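Local structure of aspartate aminotransferase (Leishmania major, 4H51) at residues Val97-Gly102 and Glu321-Trp326; Gly120-Gly125 and Pro148-Val153; Lys182-Ala187 and Asn213-Leu218; Arg342-Glu347 and Ala396-Glu401. The protein probably catalyses pyridoxal phosphate-dependent transfer of an amino group between L-aspartate and 2-oxoglutarate, acting as a homodimer. One frame throughout, in Å; residues are numbered along the deposited sequence. Where two conformers were deposited one is given.

Contact 1: residues Val97-Gly102 and Glu321-Trp326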
loop_
_atom_site.group_PDB
_atom_site.type_symbol
_atom_site.label_atom_id
_atom_site.label_comp_id
_atom_site.label_asym_id
_atom_site.label_seq_id
_atom_site.Cartn_x
_atom_site.Cartn_y
_atom_site.Cartn_z
ATOM N N VAL B 97 6.739 -16.740 5.316
ATOM C CA VAL B 97 6.120 -17.307 6.522
ATOM C C VAL B 97 6.996 -18.435 7.086
ATOM O O VAL B 97 6.994 -18.665 8.317
ATOM C CB VAL B 97 4.630 -17.762 6.342
ATOM C CG1 VAL B 97 3.735 -16.561 5.931
ATOM C CG2 VAL B 97 4.511 -18.925 5.408
ATOM N N LYS B 98 7.742 -19.105 6.209
ATOM C CA LYS B 98 8.706 -20.122 6.627
ATOM C C LYS B 98 9.748 -19.593 7.580
ATOM O O LYS B 98 10.160 -20.306 8.487
ATOM C CB LYS B 98 9.477 -20.707 5.444
ATOM C CG LYS B 98 8.869 -21.956 4.875
ATOM C CD LYS B 98 9.684 -22.592 3.759
ATOM C CE LYS B 98 8.715 -23.195 2.746
ATOM N NZ LYS B 98 9.317 -24.106 1.724
ATOM N N ILE B 99 10.219 -18.370 7.390
ATOM C CA ILE B 99 11.292 -17.892 8.280
ATOM C C ILE B 99 10.756 -17.681 9.685
ATOM O O ILE B 99 11.480 -17.724 10.646
ATOM C CB ILE B 99 12.029 -16.629 7.782
ATOM C CG1 ILE B 99 11.210 -15.371 7.978
ATOM C CG2 ILE B 99 12.510 -16.847 6.346
ATOM C CD1 ILE B 99 12.041 -14.096 8.028
ATOM N N ILE B 100 9.457 -17.428 9.788
ATOM C CA ILE B 100 8.920 -17.196 11.104
ATOM C C ILE B 100 8.612 -18.542 11.782
ATOM O O ILE B 100 9.040 -18.724 12.921
ATOM C CB ILE B 100 7.824 -16.100 11.165
ATOM C CG1 ILE B 100 7.330 -15.952 12.596
ATOM C CG2 ILE B 100 6.700 -16.265 10.135
ATOM C CD1 ILE B 100 8.340 -15.131 13.417
ATOM N N TYR B 101 7.970 -19.483 11.088
ATOM C CA TYR B 101 7.551 -20.754 11.712
ATOM C C TYR B 101 8.491 -21.926 11.512
ATOM O O TYR B 101 8.353 -22.917 12.198
ATOM C CB TYR B 101 6.144 -21.127 11.255
ATOM C CG TYR B 101 5.130 -20.193 11.819
ATOM C CD1 TYR B 101 4.932 -20.123 13.200
ATOM C CD2 TYR B 101 4.429 -19.304 11.010
ATOM C CE1 TYR B 101 4.027 -19.251 13.738
ATOM C CE2 TYR B 101 3.524 -18.427 11.549
ATOM C CZ TYR B 101 3.329 -18.411 12.922
ATOM O OH TYR B 101 2.431 -17.548 13.499
ATOM N N GLY B 102 9.452 -21.800 10.587
ATOM C CA GLY B 102 10.335 -22.932 10.213
ATOM C C GLY B 102 9.622 -23.875 9.234
ATOM O O GLY B 102 8.430 -23.696 8.973
ATOM N N GLU B 321 22.560 -19.688 -1.687
ATOM C CA GLU B 321 23.757 -18.880 -1.466
ATOM C C GLU B 321 23.388 -17.498 -0.909
ATOM O O GLU B 321 23.973 -17.051 0.068
ATOM C CB GLU B 321 24.532 -18.688 -2.774
ATOM C CG GLU B 321 25.132 -19.974 -3.369
ATOM C CD GLU B 321 24.090 -21.018 -3.803
ATOM O OE1 GLU B 321 23.169 -20.674 -4.581
ATOM O OE2 GLU B 321 24.179 -22.195 -3.355
ATOM N N LEU B 322 22.428 -16.827 -1.540
ATOM C CA LEU B 322 21.931 -15.542 -1.020
ATOM C C LEU B 322 21.441 -15.671 0.427
ATOM O O LEU B 322 21.703 -14.814 1.290
ATOM C CB LEU B 322 20.810 -15.035 -1.925
ATOM C CG LEU B 322 21.187 -14.548 -3.312
ATOM C CD1 LEU B 322 20.011 -13.823 -3.945
ATOM C CD2 LEU B 322 22.440 -13.673 -3.265
ATOM N N ARG B 323 20.701 -16.748 0.681
ATOM C CA ARG B 323 20.095 -16.993 1.988
ATOM C C ARG B 323 21.166 -17.092 3.055
ATOM O O ARG B 323 21.093 -16.430 4.117
ATOM C CB ARG B 323 19.206 -18.259 1.915
ATOM C CG ARG B 323 18.601 -18.700 3.229
ATOM C CD ARG B 323 17.826 -17.614 3.890
ATOM N NE ARG B 323 17.090 -18.169 4.996
ATOM C CZ ARG B 323 15.892 -18.742 4.928
ATOM N NH1 ARG B 323 15.206 -18.761 3.805
ATOM N NH2 ARG B 323 15.334 -19.208 6.045
ATOM N N LYS B 324 22.198 -17.888 2.776
ATOM C CA LYS B 324 23.262 -18.076 3.763
ATOM C C LYS B 324 23.974 -16.774 3.974
ATOM O O LYS B 324 24.281 -16.400 5.107
ATOM C CB LYS B 324 24.253 -19.182 3.318
ATOM N N GLU B 325 24.193 -16.049 2.880
ATOM C CA GLU B 325 24.888 -14.764 2.926
ATOM C C GLU B 325 24.091 -13.701 3.678
ATOM O O GLU B 325 24.667 -12.878 4.365
ATOM C CB GLU B 325 25.194 -14.249 1.532
ATOM C CG GLU B 325 26.297 -15.026 0.822
ATOM C CD GLU B 325 26.460 -14.632 -0.641
ATOM O OE1 GLU B 325 26.066 -13.521 -1.041
ATOM O OE2 GLU B 325 27.045 -15.445 -1.378
ATOM N N TRP B 326 22.770 -13.734 3.542
ATOM C CA TRP B 326 21.916 -12.790 4.247
ATOM C C TRP B 326 21.942 -13.008 5.743
ATOM O O TRP B 326 22.095 -12.083 6.553
ATOM C CB TRP B 326 20.483 -12.896 3.695
ATOM C CG TRP B 326 19.493 -12.110 4.495
ATOM C CD1 TRP B 326 19.553 -10.784 4.795
ATOM C CD2 TRP B 326 18.221 -12.574 5.088
ATOM N NE1 TRP B 326 18.506 -10.409 5.586
ATOM C CE2 TRP B 326 17.661 -11.433 5.774
ATOM C CE3 TRP B 326 17.556 -13.785 5.151
ATOM C CZ2 TRP B 326 16.483 -11.504 6.467
ATOM C CZ3 TRP B 326 16.382 -13.842 5.863
ATOM C CH2 TRP B 326 15.843 -12.720 6.481
#
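Two flat groups of 321-326, the Trp326 ring and the Arg323 guanidinium, meet the single side chain of Ile99. At the edge of the indole, near the ring plane, lies Ile99 CD1, 4.3 Å from Trp326 CH2. Neither face of the indole is touched by 97-102. The guanidinium meets Ile99 obliquely. Its closest approach is 3.7 Å, from Arg323 NH2 to Ile99 CG2, and Arg323 CZ is 4.1 Å from the same methyl. Ile99 thus uses one branch for each partner. Its CG1 is flanked by N and C of its own backbone (chi1 76°) and carries CD1 to the tryptophan. CG2, the other branch, is left for the arginine.

In the fold type I of class I aminotransferases, helix 90-101 belongs to the large domain. Helix 320-350 is the long helix that runs from that domain to the small one. The backbones stay well apart, with Ile99 CA and Arg323 CA 10.9 Å from each other. Leu317 of helix 307-318 packs against both Ile99 and Trp326. The guanidinium forms a salt bridge from NE to Glu327 and a hydrogen bond from NH1 to Leu317 O. Trp326 NE1 bonds to the carbonyl of Asn266, next in sequence to Lys265, which carries the cofactor.

Contact 2: residues Gly120-Gly125 and Pro148-Val153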
loop_
_atom_site.group_PDB
_atom_site.type_symbol
_atom_site.label_atom_id
_atom_site.label_comp_id
_atom_site.label_asym_id
_atom_site.label_seq_id
_atom_site.Cartn_x
_atom_site.Cartn_y
_atom_site.Cartn_z
ATOM N N GLY B 120 1.367 -2.136 6.910
ATOM C CA GLY B 120 0.248 -2.641 6.111
ATOM C C GLY B 120 -0.362 -3.884 6.725
ATOM O O GLY B 120 -1.592 -4.077 6.722
ATOM N N ALA B 121 0.489 -4.778 7.231
ATOM C CA ALA B 121 -0.008 -6.002 7.858
ATOM C C ALA B 121 -0.746 -5.741 9.172
ATOM O O ALA B 121 -1.737 -6.425 9.475
ATOM C CB ALA B 121 1.179 -6.989 8.066
ATOM N N VAL B 122 -0.265 -4.771 9.956
ATOM C CA VAL B 122 -0.938 -4.433 11.226
ATOM C C VAL B 122 -2.297 -3.833 10.882
ATOM O O VAL B 122 -3.281 -4.246 11.452
ATOM C CB VAL B 122 -0.126 -3.502 12.128
ATOM C CG1 VAL B 122 -0.950 -3.044 13.371
ATOM C CG2 VAL B 122 1.147 -4.223 12.559
ATOM N N SER B 123 -2.343 -2.885 9.932
ATOM C CA SER B 123 -3.610 -2.295 9.538
ATOM C C SER B 123 -4.584 -3.327 8.993
ATOM O O SER B 123 -5.774 -3.373 9.397
ATOM C CB SER B 123 -3.362 -1.202 8.488
ATOM O OG SER B 123 -4.569 -0.611 8.088
ATOM N N LEU B 124 -4.102 -4.143 8.038
ATOM C CA LEU B 124 -4.943 -5.181 7.451
ATOM C C LEU B 124 -5.454 -6.196 8.508
ATOM O O LEU B 124 -6.622 -6.613 8.466
ATOM C CB LEU B 124 -4.226 -5.934 6.320
ATOM C CG LEU B 124 -5.028 -7.016 5.594
ATOM C CD1 LEU B 124 -6.259 -6.449 4.914
ATOM C CD2 LEU B 124 -4.208 -7.680 4.474
ATOM N N GLY B 125 -4.568 -6.633 9.380
ATOM C CA GLY B 125 -4.916 -7.556 10.457
ATOM C C GLY B 125 -5.942 -6.931 11.388
ATOM O O GLY B 125 -6.901 -7.579 11.780
ATOM N N PRO B 148 4.672 4.166 18.484
ATOM C CA PRO B 148 3.686 5.213 18.481
ATOM C C PRO B 148 2.624 5.023 17.445
ATOM O O PRO B 148 1.501 5.405 17.695
ATOM C CB PRO B 148 4.506 6.463 18.187
ATOM C CG PRO B 148 5.824 6.174 18.804
ATOM C CD PRO B 148 6.045 4.703 18.547
ATOM N N ASN B 149 2.922 4.371 16.309
ATOM C CA ASN B 149 1.908 4.216 15.290
ATOM C C ASN B 149 0.855 3.135 15.567
ATOM O O ASN B 149 -0.151 3.104 14.897
ATOM C CB ASN B 149 2.571 3.932 13.935
ATOM C CG ASN B 149 1.702 4.348 12.726
ATOM O OD1 ASN B 149 0.976 5.333 12.819
ATOM N ND2 ASN B 149 1.862 3.659 11.553
ATOM N N HIS B 150 1.046 2.233 16.534
ATOM C CA HIS B 150 0.016 1.198 16.824
ATOM C C HIS B 150 -1.342 1.810 17.065
ATOM O O HIS B 150 -2.336 1.338 16.544
ATOM C CB HIS B 150 0.368 0.313 18.045
ATOM C CG HIS B 150 1.254 -0.880 17.731
ATOM N ND1 HIS B 150 2.066 -1.471 18.671
ATOM C CD2 HIS B 150 1.460 -1.591 16.552
ATOM C CE1 HIS B 150 2.718 -2.486 18.107
ATOM N NE2 HIS B 150 2.372 -2.544 16.815
ATOM N N TYR B 151 -1.394 2.841 17.916
ATOM C CA TYR B 151 -2.668 3.443 18.328
ATOM C C TYR B 151 -3.501 3.945 17.133
ATOM O O TYR B 151 -4.702 3.595 16.942
ATOM C CB TYR B 151 -2.401 4.553 19.410
ATOM C CG TYR B 151 -3.660 4.911 20.181
ATOM C CD1 TYR B 151 -4.597 5.835 19.635
ATOM C CD2 TYR B 151 -3.973 4.279 21.389
ATOM C CE1 TYR B 151 -5.800 6.151 20.303
ATOM C CE2 TYR B 151 -5.183 4.571 22.042
ATOM C CZ TYR B 151 -6.083 5.508 21.511
ATOM O OH TYR B 151 -7.274 5.793 22.176
ATOM N N GLY B 152 -2.854 4.733 16.285
ATOM C CA GLY B 152 -3.524 5.302 15.125
ATOM C C GLY B 152 -3.963 4.255 14.138
ATOM O O GLY B 152 -5.040 4.340 13.561
ATOM N N VAL B 153 -3.113 3.260 13.919
ATOM C CA VAL B 153 -3.443 2.177 13.018
ATOM C C VAL B 153 -4.669 1.440 13.500
ATOM O O VAL B 153 -5.608 1.192 12.758
ATOM C CB VAL B 153 -2.242 1.191 12.811
ATOM C CG1 VAL B 153 -2.692 -0.002 12.013
ATOM C CG2 VAL B 153 -1.096 1.930 12.108
HETATM O O HOH W 1 -5.411 1.225 9.856
#
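Val153 presses its CG1 methyl onto the backbone of helix 117-129, and this is the tight part of the contact. The methyl lies 3.5 Å from Ser123 CA, closer than usual for two carbons, and 3.6 Å from Ser123 N. The same CG1 meets Val122 CG1 at 3.8 Å, the two valines crossing at about a right angle. Both methyls stand opposite their own backbone N (chi1 173° in each). Beside them the packing is looser: Val122 CG1 comes only within 4.2 Å of His150 CD2 and approaches the imidazole obliquely.

On the looser side a single water lies between Ser123 OG and Val153 O. Ser123 has two conformers, and the bridge belongs to one of them, so its occupancy is uncertain. The second subunit packs there, with its Glu301 on Ser123 and its Glu300 on Val153.

The axes of the two segments make 34°. His150 hydrogen-bonds Asp229 through NE2 and Thr146 through ND1. This is consistent with the fold type I aminotransferase site, in which a histidine positions the aspartate that meets the pyridine nitrogen of pyridoxal phosphate.

Contact 3: residues Lys182-Ala187 and Asn213-Leu218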
loop_
_atom_site.group_PDB
_atom_site.type_symbol
_atom_site.label_atom_id
_atom_site.label_comp_id
_atom_site.label_asym_id
_atom_site.label_seq_id
_atom_site.Cartn_x
_atom_site.Cartn_y
_atom_site.Cartn_z
ATOM N N LYS B 182 -1.436 -9.594 35.373
ATOM C CA LYS B 182 -2.639 -9.058 35.978
ATOM C C LYS B 182 -3.557 -8.474 34.895
ATOM O O LYS B 182 -4.732 -8.746 34.894
ATOM C CB LYS B 182 -2.256 -7.993 36.992
ATOM C CG LYS B 182 -3.410 -7.350 37.746
ATOM C CD LYS B 182 -2.873 -6.694 39.026
ATOM C CE LYS B 182 -3.618 -5.427 39.397
ATOM N NZ LYS B 182 -5.046 -5.734 39.687
ATOM N N ASP B 183 -3.012 -7.662 33.997
ATOM C CA ASP B 183 -3.848 -7.048 32.969
ATOM C C ASP B 183 -4.415 -8.061 31.931
ATOM O O ASP B 183 -5.559 -7.918 31.449
ATOM C CB ASP B 183 -3.065 -5.917 32.283
ATOM C CG ASP B 183 -2.890 -4.684 33.172
ATOM O OD1 ASP B 183 -3.479 -4.609 34.305
ATOM O OD2 ASP B 183 -2.072 -3.806 32.783
ATOM N N ILE B 184 -3.618 -9.068 31.573
ATOM C CA ILE B 184 -4.071 -10.155 30.681
ATOM C C ILE B 184 -5.258 -10.844 31.330
ATOM O O ILE B 184 -6.224 -11.134 30.692
ATOM C CB ILE B 184 -2.920 -11.167 30.385
ATOM C CG1 ILE B 184 -1.817 -10.501 29.558
ATOM C CG2 ILE B 184 -3.399 -12.426 29.617
ATOM C CD1 ILE B 184 -0.490 -11.280 29.583
ATOM N N LEU B 185 -5.151 -11.098 32.628
ATOM C CA LEU B 185 -6.195 -11.821 33.353
ATOM C C LEU B 185 -7.444 -10.928 33.581
ATOM O O LEU B 185 -8.583 -11.419 33.586
ATOM C CB LEU B 185 -5.615 -12.384 34.674
ATOM C CG LEU B 185 -4.773 -13.685 34.579
ATOM C CD1 LEU B 185 -4.129 -14.020 35.924
ATOM C CD2 LEU B 185 -5.685 -14.791 34.099
ATOM N N ALA B 186 -7.225 -9.633 33.808
ATOM C CA ALA B 186 -8.310 -8.695 34.123
ATOM C C ALA B 186 -9.153 -8.360 32.882
ATOM O O ALA B 186 -10.325 -8.022 32.972
ATOM C CB ALA B 186 -7.758 -7.419 34.761
ATOM N N ALA B 187 -8.564 -8.500 31.715
ATOM C CA ALA B 187 -9.285 -8.322 30.474
ATOM C C ALA B 187 -10.385 -9.346 30.357
ATOM O O ALA B 187 -10.248 -10.486 30.789
ATOM C CB ALA B 187 -8.334 -8.449 29.312
ATOM N N ASN B 213 6.346 -18.440 27.816
ATOM C CA ASN B 213 5.533 -19.627 28.072
ATOM C C ASN B 213 4.358 -19.301 29.005
ATOM O O ASN B 213 3.206 -19.771 28.778
ATOM C CB ASN B 213 6.406 -20.758 28.647
ATOM C CG ASN B 213 5.722 -22.134 28.590
ATOM O OD1 ASN B 213 5.212 -22.554 27.551
ATOM N ND2 ASN B 213 5.773 -22.866 29.695
ATOM N N GLU B 214 4.603 -18.486 30.031
ATOM C CA GLU B 214 3.509 -18.096 30.951
ATOM C C GLU B 214 2.478 -17.234 30.229
ATOM O O GLU B 214 1.296 -17.411 30.438
ATOM C CB GLU B 214 4.011 -17.332 32.144
ATOM C CG GLU B 214 4.778 -18.180 33.144
ATOM C CD GLU B 214 4.989 -17.441 34.475
ATOM O OE1 GLU B 214 4.017 -16.891 35.049
ATOM O OE2 GLU B 214 6.145 -17.382 34.944
ATOM N N ILE B 215 2.935 -16.361 29.324
ATOM C CA ILE B 215 1.995 -15.507 28.583
ATOM C C ILE B 215 1.129 -16.368 27.669
ATOM O O ILE B 215 -0.080 -16.136 27.546
ATOM C CB ILE B 215 2.719 -14.465 27.741
ATOM C CG1 ILE B 215 3.454 -13.464 28.626
ATOM C CG2 ILE B 215 1.705 -13.680 26.870
ATOM C CD1 ILE B 215 4.547 -12.728 27.884
ATOM N N ALA B 216 1.729 -17.372 27.026
ATOM C CA ALA B 216 0.931 -18.301 26.197
ATOM C C ALA B 216 -0.152 -18.988 27.023
ATOM O O ALA B 216 -1.282 -19.082 26.570
ATOM C CB ALA B 216 1.792 -19.327 25.490
ATOM N N SER B 217 0.186 -19.505 28.193
ATOM C CA SER B 217 -0.806 -20.158 29.044
ATOM C C SER B 217 -1.996 -19.245 29.383
ATOM O O SER B 217 -3.143 -19.686 29.393
ATOM C CB SER B 217 -0.169 -20.611 30.357
ATOM O OG SER B 217 0.785 -21.588 30.095
ATOM N N LEU B 218 -1.706 -17.993 29.670
ATOM C CA LEU B 218 -2.746 -17.012 29.993
ATOM C C LEU B 218 -3.602 -16.674 28.776
ATOM O O LEU B 218 -4.838 -16.522 28.898
ATOM C CB LEU B 218 -2.105 -15.726 30.511
ATOM C CG LEU B 218 -1.389 -15.851 31.842
ATOM C CD1 LEU B 218 -0.895 -14.482 32.247
ATOM C CD2 LEU B 218 -2.322 -16.412 32.913
#
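Ile215 and Leu218 of helix 209-221 face Ile184 and Leu185 of helix 177-186. The two segments run almost parallel, with 11° between their axes and 10.6 Å at closest approach. Early in 213-218, Glu214 contributes from the flank. Its OE1 forms a salt bridge with Lys181, one residue before the other segment.

Ile215 comes next and touches lightly. Its CG2 methyl lies 4.2 Å from Ile184 CD1. Phe177 and Met180 of helix 177-186 also pack on Ile215, so the seam continues toward the start of that helix.

Leu218 makes the main contact. Its CB rests 3.7 Å from Ile184 CG2, and its two methyls part to meet different partners. Leu218 CD1 reaches Ile184 CD1 at 4.2 Å. Leu218 CD2 meets Leu185 CD2 at 3.9 Å. Ile184 and Leu185 each cross Leu218 at about a right angle. In Ile184, chi1 (-67°) sets CG2 opposite the backbone N and against Leu218 CB. CD1, on the other branch, reaches both Leu218 CD1 and Ile215 CG2.

Ile184 also packs on Phe193 of strand 192-196. Helix 209-221 joins that strand to its parallel neighbour 225-230, a beta-alpha-beta crossover of the large domain. Between the segments the contact is carbon on carbon throughout. Its fit therefore rests on shape and on the surface buried by Ile184 and Leu218, and it fades into solvent at the exposed Leu185.

Contact 4: residues Arg342-Glu347 and Ala396-Glu401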
loop_
_atom_site.group_PDB
_atom_site.type_symbol
_atom_site.label_atom_id
_atom_site.label_comp_id
_atom_site.label_asym_id
_atom_site.label_seq_id
_atom_site.Cartn_x
_atom_site.Cartn_y
_atom_site.Cartn_z
ATOM N N ARG B 342 27.728 -1.498 23.908
ATOM C CA ARG B 342 28.858 -1.713 24.804
ATOM C C ARG B 342 29.718 -0.448 24.869
ATOM O O ARG B 342 30.172 -0.049 25.940
ATOM C CB ARG B 342 29.664 -2.947 24.367
ATOM C CG ARG B 342 31.016 -3.114 25.057
ATOM C CD ARG B 342 30.874 -3.340 26.562
ATOM N NE ARG B 342 29.991 -4.467 26.921
ATOM C CZ ARG B 342 29.789 -4.881 28.184
ATOM N NH1 ARG B 342 30.385 -4.273 29.211
ATOM N NH2 ARG B 342 28.987 -5.914 28.426
ATOM N N THR B 343 29.884 0.235 23.739
ATOM C CA THR B 343 30.636 1.470 23.742
ATOM C C THR B 343 29.996 2.566 24.601
ATOM O O THR B 343 30.688 3.305 25.331
ATOM C CB THR B 343 30.799 2.008 22.317
ATOM O OG1 THR B 343 31.471 1.024 21.507
ATOM C CG2 THR B 343 31.583 3.256 22.320
ATOM N N VAL B 344 28.680 2.725 24.471
ATOM C CA VAL B 344 27.946 3.711 25.274
ATOM C C VAL B 344 28.064 3.353 26.750
ATOM O O VAL B 344 28.396 4.218 27.589
ATOM C CB VAL B 344 26.432 3.754 24.875
ATOM C CG1 VAL B 344 25.667 4.703 25.778
ATOM C CG2 VAL B 344 26.304 4.129 23.397
ATOM N N TYR B 345 27.803 2.085 27.048
ATOM C CA TYR B 345 27.778 1.585 28.410
ATOM C C TYR B 345 29.138 1.721 29.086
ATOM O O TYR B 345 29.193 2.201 30.202
ATOM C CB TYR B 345 27.282 0.153 28.448
ATOM C CG TYR B 345 27.365 -0.515 29.797
ATOM C CD1 TYR B 345 26.496 -0.173 30.829
ATOM C CD2 TYR B 345 28.314 -1.515 30.037
ATOM C CE1 TYR B 345 26.577 -0.797 32.068
ATOM C CE2 TYR B 345 28.419 -2.127 31.274
ATOM C CZ TYR B 345 27.534 -1.781 32.277
ATOM O OH TYR B 345 27.633 -2.394 33.509
ATOM N N ASP B 346 30.220 1.363 28.393
ATOM C CA ASP B 346 31.565 1.444 29.004
ATOM C C ASP B 346 31.927 2.875 29.313
ATOM O O ASP B 346 32.645 3.157 30.276
ATOM C CB ASP B 346 32.644 0.780 28.122
ATOM C CG ASP B 346 32.560 -0.724 28.136
ATOM O OD1 ASP B 346 32.032 -1.303 29.106
ATOM O OD2 ASP B 346 32.997 -1.363 27.156
ATOM N N GLU B 347 31.423 3.791 28.496
ATOM C CA GLU B 347 31.683 5.193 28.687
ATOM C C GLU B 347 30.845 5.756 29.828
ATOM O O GLU B 347 31.342 6.576 30.601
ATOM C CB GLU B 347 31.437 5.959 27.395
ATOM C CG GLU B 347 31.782 7.429 27.395
ATOM C CD GLU B 347 33.280 7.728 27.572
ATOM O OE1 GLU B 347 34.084 6.787 27.781
ATOM O OE2 GLU B 347 33.633 8.924 27.521
ATOM N N ALA B 396 21.330 1.540 16.543
ATOM C CA ALA B 396 21.871 1.123 15.254
ATOM C C ALA B 396 22.270 2.326 14.396
ATOM O O ALA B 396 22.899 2.165 13.361
ATOM C CB ALA B 396 20.823 0.286 14.517
ATOM N N GLY B 397 21.925 3.525 14.840
ATOM C CA GLY B 397 22.336 4.749 14.138
ATOM C C GLY B 397 23.663 5.311 14.591
ATOM O O GLY B 397 24.133 6.305 14.036
ATOM N N LEU B 398 24.232 4.688 15.626
ATOM C CA LEU B 398 25.475 5.138 16.223
ATOM C C LEU B 398 26.720 4.692 15.457
ATOM O O LEU B 398 26.734 3.659 14.791
ATOM C CB LEU B 398 25.592 4.619 17.652
ATOM C CG LEU B 398 24.680 5.196 18.693
ATOM C CD1 LEU B 398 24.756 4.373 19.991
ATOM C CD2 LEU B 398 24.937 6.692 18.919
ATOM N N THR B 399 27.765 5.482 15.605
ATOM C CA THR B 399 29.135 5.101 15.288
ATOM C C THR B 399 29.930 5.122 16.598
ATOM O O THR B 399 29.461 5.658 17.617
ATOM C CB THR B 399 29.749 6.090 14.291
ATOM O OG1 THR B 399 29.962 7.362 14.920
ATOM C CG2 THR B 399 28.850 6.227 13.004
ATOM N N HIS B 400 31.119 4.524 16.589
ATOM C CA HIS B 400 32.019 4.618 17.740
ATOM C C HIS B 400 32.013 6.030 18.261
ATOM O O HIS B 400 31.772 6.274 19.442
ATOM C CB HIS B 400 33.437 4.191 17.352
ATOM C CG HIS B 400 34.455 4.387 18.454
ATOM N ND1 HIS B 400 34.555 3.538 19.513
ATOM C CD2 HIS B 400 35.407 5.390 18.661
ATOM C CE1 HIS B 400 35.520 3.974 20.343
ATOM N NE2 HIS B 400 36.051 5.103 19.816
ATOM N N GLU B 401 32.254 6.967 17.364
ATOM C CA GLU B 401 32.340 8.379 17.696
ATOM C C GLU B 401 31.049 8.910 18.346
ATOM O O GLU B 401 31.105 9.563 19.405
ATOM C CB GLU B 401 32.722 9.141 16.430
ATOM C CG GLU B 401 32.932 10.650 16.510
ATOM C CD GLU B 401 33.389 11.235 15.161
ATOM O OE1 GLU B 401 32.549 11.472 14.263
ATOM O OE2 GLU B 401 34.592 11.482 14.991
HETATM O O HOH W 2 33.253 1.314 19.446
#
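Thr343 and His400 bury the largest areas here, followed by Leu398, which packs on Val344. They join the long helix 320-350 to the start of the last helix, 400-416, in the small domain of the fold type I aminotransferase. Thr399 is the N-cap of helix 400-416: its side chain caps a backbone N just beyond the segment. Thr402 OG1 bonds to Thr399 N in turn, as in a capping box.

Thr343 points its CB toward the other segment. With CG2 opposite the backbone N, the methyl faces the turn, 4.1 Å from His400 ND1 and 4.2 Å from His400 O. It comes to the imidazole obliquely. The CB of His400 points away, yet its ring swings back to the helix. The two side chains cross at about a right angle.

Leu398 supplies the apolar part. Its CD1 meets Val344 CG2 at 3.7 Å, again with the side chains roughly perpendicular. Met340 of the long helix and Leu49 also pack on Leu398, and both Leu398 and Val344 are buried.

At the exposed end a water bridges the two helices. It donates to Thr343 OG1 at 2.7 Å, an atom also bonded to Thr339 O, and lies at the edge of the His400 ring, in its plane, 2.6 Å from ND1.

Overall arrangement
Contacts 1 and 4 share helix 320-350 and lie about 29 Å apart between centres. The first joins this helix to the large domain, the second to the last helix of the small domain. Contacts 2 and 3 are nested in the chain loop closed by contact 1 and follow one another in sequence. Their centres are about 23 Å apart, and both join helices connected with the strands of the mixed sheet. Contact 2 is beside the second subunit and Asp229, probably the aspartate that meets the cofactor's pyridine nitrogen, as in relatives; contact 3 is farther out. Contact 4 closes after the others. None touches another, so they tie separate parts of one fold together.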